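Local coordinates for protein pantothenate kinase (Coxiella burnetii, PDB 3TQC) that phosphorylates pantothenate with ATP to give 4'-phosphopantothenate, the first step of coenzyme A biosynthesis, at residues B[104-109]-B[201-206]. Sequence-based numbering, arbitrary orientation.
With ADP (adenosine-5'-diphosphate), chain D.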
loop_
_atom_site.group_PDB
_atom_site.type_symbol
_atom_site.label_atom_id
_atom_site.label_comp_id
_atom_site.label_asym_id
_atom_site.label_seq_id
_atom_site.Cartn_x
_atom_site.Cartn_y
_atom_site.Cartn_z
ATOM N N GLY B 104 -1.227 -15.825 -16.731
ATOM C CA GLY B 104 -1.436 -17.002 -15.909
ATOM C C GLY B 104 -1.869 -16.732 -14.490
ATOM O O GLY B 104 -1.628 -17.546 -13.607
ATOM N N LYS B 105 -2.525 -15.612 -14.233
ATOM C CA LYS B 105 -2.878 -15.320 -12.847
ATOM C C LYS B 105 -4.061 -16.167 -12.326
ATOM O O LYS B 105 -4.067 -16.592 -11.165
ATOM C CB LYS B 105 -2.998 -13.815 -12.606
ATOM C CG LYS B 105 -4.109 -13.139 -13.214
ATOM C CD LYS B 105 -3.842 -11.631 -13.320
ATOM C CE LYS B 105 -4.770 -11.075 -14.364
ATOM N NZ LYS B 105 -4.356 -11.539 -15.692
ATOM N N SER B 106 -5.010 -16.479 -13.191
ATOM C CA SER B 106 -6.091 -17.391 -12.832
ATOM C C SER B 106 -5.550 -18.791 -12.533
ATOM O O SER B 106 -5.986 -19.461 -11.601
ATOM C CB SER B 106 -7.105 -17.475 -13.971
ATOM O OG SER B 106 -7.663 -18.765 -14.035
ATOM N N THR B 107 -4.591 -19.236 -13.323
ATOM C CA THR B 107 -3.927 -20.499 -13.045
ATOM C C THR B 107 -3.179 -20.442 -11.713
ATOM O O THR B 107 -3.246 -21.373 -10.921
ATOM C CB THR B 107 -2.962 -20.852 -14.176
ATOM O OG1 THR B 107 -3.668 -20.818 -15.435
ATOM C CG2 THR B 107 -2.329 -22.225 -13.944
ATOM N N THR B 108 -2.490 -19.338 -11.458
ATOM C CA THR B 108 -1.692 -19.184 -10.239
ATOM C C THR B 108 -2.593 -19.171 -9.003
ATOM O O THR B 108 -2.301 -19.827 -7.994
ATOM C CB THR B 108 -0.817 -17.905 -10.287
ATOM O OG1 THR B 108 -0.046 -17.914 -11.476
ATOM C CG2 THR B 108 0.151 -17.832 -9.118
ATOM N N SER B 109 -3.698 -18.444 -9.099
ATOM C CA SER B 109 -4.601 -18.313 -7.967
ATOM C C SER B 109 -5.254 -19.654 -7.617
ATOM O O SER B 109 -5.439 -19.963 -6.456
ATOM C CB SER B 109 -5.667 -17.245 -8.245
ATOM O OG SER B 109 -6.717 -17.807 -9.019
ATOM N N ILE B 201 -7.682 -14.817 -2.142
ATOM C CA ILE B 201 -6.735 -14.541 -3.199
ATOM C C ILE B 201 -7.484 -13.653 -4.165
ATOM O O ILE B 201 -8.490 -14.059 -4.725
ATOM C CB ILE B 201 -6.234 -15.823 -3.889
ATOM C CG1 ILE B 201 -5.365 -16.642 -2.928
ATOM C CG2 ILE B 201 -5.437 -15.486 -5.159
ATOM C CD1 ILE B 201 -5.113 -18.061 -3.387
ATOM N N LEU B 202 -7.001 -12.433 -4.345
ATOM C CA LEU B 202 -7.657 -11.461 -5.215
ATOM C C LEU B 202 -6.873 -11.351 -6.513
ATOM O O LEU B 202 -5.768 -10.823 -6.525
ATOM C CB LEU B 202 -7.733 -10.105 -4.509
ATOM C CG LEU B 202 -8.413 -8.972 -5.279
ATOM C CD1 LEU B 202 -9.865 -9.322 -5.592
ATOM C CD2 LEU B 202 -8.307 -7.665 -4.499
ATOM N N GLU B 203 -7.420 -11.877 -7.600
ATOM C CA GLU B 203 -6.731 -11.799 -8.887
ATOM C C GLU B 203 -7.447 -10.849 -9.825
ATOM O O GLU B 203 -8.674 -10.783 -9.849
ATOM C CB GLU B 203 -6.592 -13.171 -9.553
ATOM C CG GLU B 203 -7.874 -13.942 -9.620
ATOM C CD GLU B 203 -8.073 -14.696 -10.922
ATOM O OE1 GLU B 203 -8.029 -14.063 -11.999
ATOM O OE2 GLU B 203 -8.341 -15.915 -10.852
ATOM N N GLY B 204 -6.656 -10.102 -10.584
ATOM C CA GLY B 204 -7.165 -9.317 -11.695
ATOM C C GLY B 204 -6.115 -8.372 -12.244
ATOM O O GLY B 204 -5.135 -8.056 -11.578
ATOM N N LEU B 205 -6.370 -7.893 -13.450
ATOM C CA LEU B 205 -5.501 -6.926 -14.133
ATOM C C LEU B 205 -5.145 -5.698 -13.276
ATOM O O LEU B 205 -4.021 -5.200 -13.330
ATOM C CB LEU B 205 -6.202 -6.409 -15.412
ATOM C CG LEU B 205 -6.753 -7.432 -16.411
ATOM C CD1 LEU B 205 -7.362 -6.749 -17.630
ATOM C CD2 LEU B 205 -5.649 -8.397 -16.844
ATOM N N ASN B 206 -6.112 -5.223 -12.500
ATOM C CA ASN B 206 -6.128 -3.830 -12.044
ATOM C C ASN B 206 -5.850 -3.620 -10.572
ATOM O O ASN B 206 -6.076 -2.528 -10.066
ATOM C CB ASN B 206 -7.491 -3.218 -12.357
ATOM C CG ASN B 206 -8.654 -4.006 -11.730
ATOM O OD1 ASN B 206 -8.527 -5.196 -11.465
ATOM N ND2 ASN B 206 -9.787 -3.345 -11.524
HETATM P PB ADP D . -4.862 -15.038 -16.854
HETATM O O1B ADP D . -5.726 -15.573 -15.756
HETATM O O2B ADP D . -3.766 -14.129 -16.363
HETATM O O3B ADP D . -5.609 -14.461 -18.036
HETATM P PA ADP D . -4.535 -17.817 -17.314
HETATM O O1A ADP D . -4.279 -18.160 -15.866
HETATM O O2A ADP D . -5.875 -18.042 -17.940
HETATM O O3A ADP D . -4.121 -16.283 -17.545
HETATM O "O5'" ADP D . -3.476 -18.587 -18.205
HETATM C "C5'" ADP D . -3.159 -18.142 -19.513
HETATM C "C4'" ADP D . -2.825 -19.344 -20.386
HETATM O "O4'" ADP D . -1.569 -19.895 -20.005
HETATM C "C3'" ADP D . -3.832 -20.463 -20.227
HETATM O "O3'" ADP D . -4.000 -21.096 -21.496
HETATM C "C2'" ADP D . -3.224 -21.407 -19.220
HETATM O "O2'" ADP D . -3.586 -22.752 -19.483
HETATM C "C1'" ADP D . -1.740 -21.196 -19.427
HETATM N N9 ADP D . -0.940 -21.252 -18.187
HETATM C C8 ADP D . -1.034 -20.395 -17.160
HETATM N N7 ADP D . -0.142 -20.706 -16.192
HETATM C C5 ADP D . 0.530 -21.779 -16.617
HETATM C C6 ADP D . 1.611 -22.586 -16.059
HETATM N N6 ADP D . 2.104 -22.268 -14.837
HETATM N N1 ADP D . 2.052 -23.618 -16.802
HETATM C C2 ADP D . 1.537 -23.920 -18.015
HETATM N N3 ADP D . 0.541 -23.206 -18.581
HETATM C C4 ADP D . 0.014 -22.140 -17.929
#
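Glu203 reaches Ser106 and Ser109, and Lys105 passes Gly204, where the helix that follows the P-loop (Walker A motif), holding ADP at its N-terminal end, lies over the C-terminal end of strand 199-203 in the central sheet of this P-loop kinase. Helix 105-109 runs almost exactly antiparallel to strand 201-203, at 174°, with the axes 9.0 Å apart. The Lys105 chain passes alongside Gly204, CE lying 3.7 Å from Gly204 C, and then bends at its last torsion (chi4 -70°), which carries NZ to the beta-phosphate. There NZ donates to ADP O2B at 2.7 Å. The same oxygen also takes the backbone N-H groups of Gly104 and Lys105, so three donors grip it, while Ser100 O takes a further bond from NZ. Leu205 starts out away from the helix, but its tip returns to cross the lysine chain at about a right angle, CD2 3.6 Å from Lys105 NZ.

Glu203 extends from the strand toward the helix, its chain bent at chi2 (140°), and lays its carboxylate against the first turn: OE2 sits 3.3 Å from Ser106 CA, and OE1 makes a weak bond to Thr129 OG1. Lys105 NZ and Glu203 OE1 stay 5.8 Å apart, so the two ends do not pair. Farther along, Ser109 CB packs on Ile201 CG2 at 3.6 Å, with Ile97 and Val127 of the flanking strands touching both residues. Ser109 OG lies 3.1 Å from Glu203 OE2, a possible hydrogen bond for which Ser106 O is the competing acceptor.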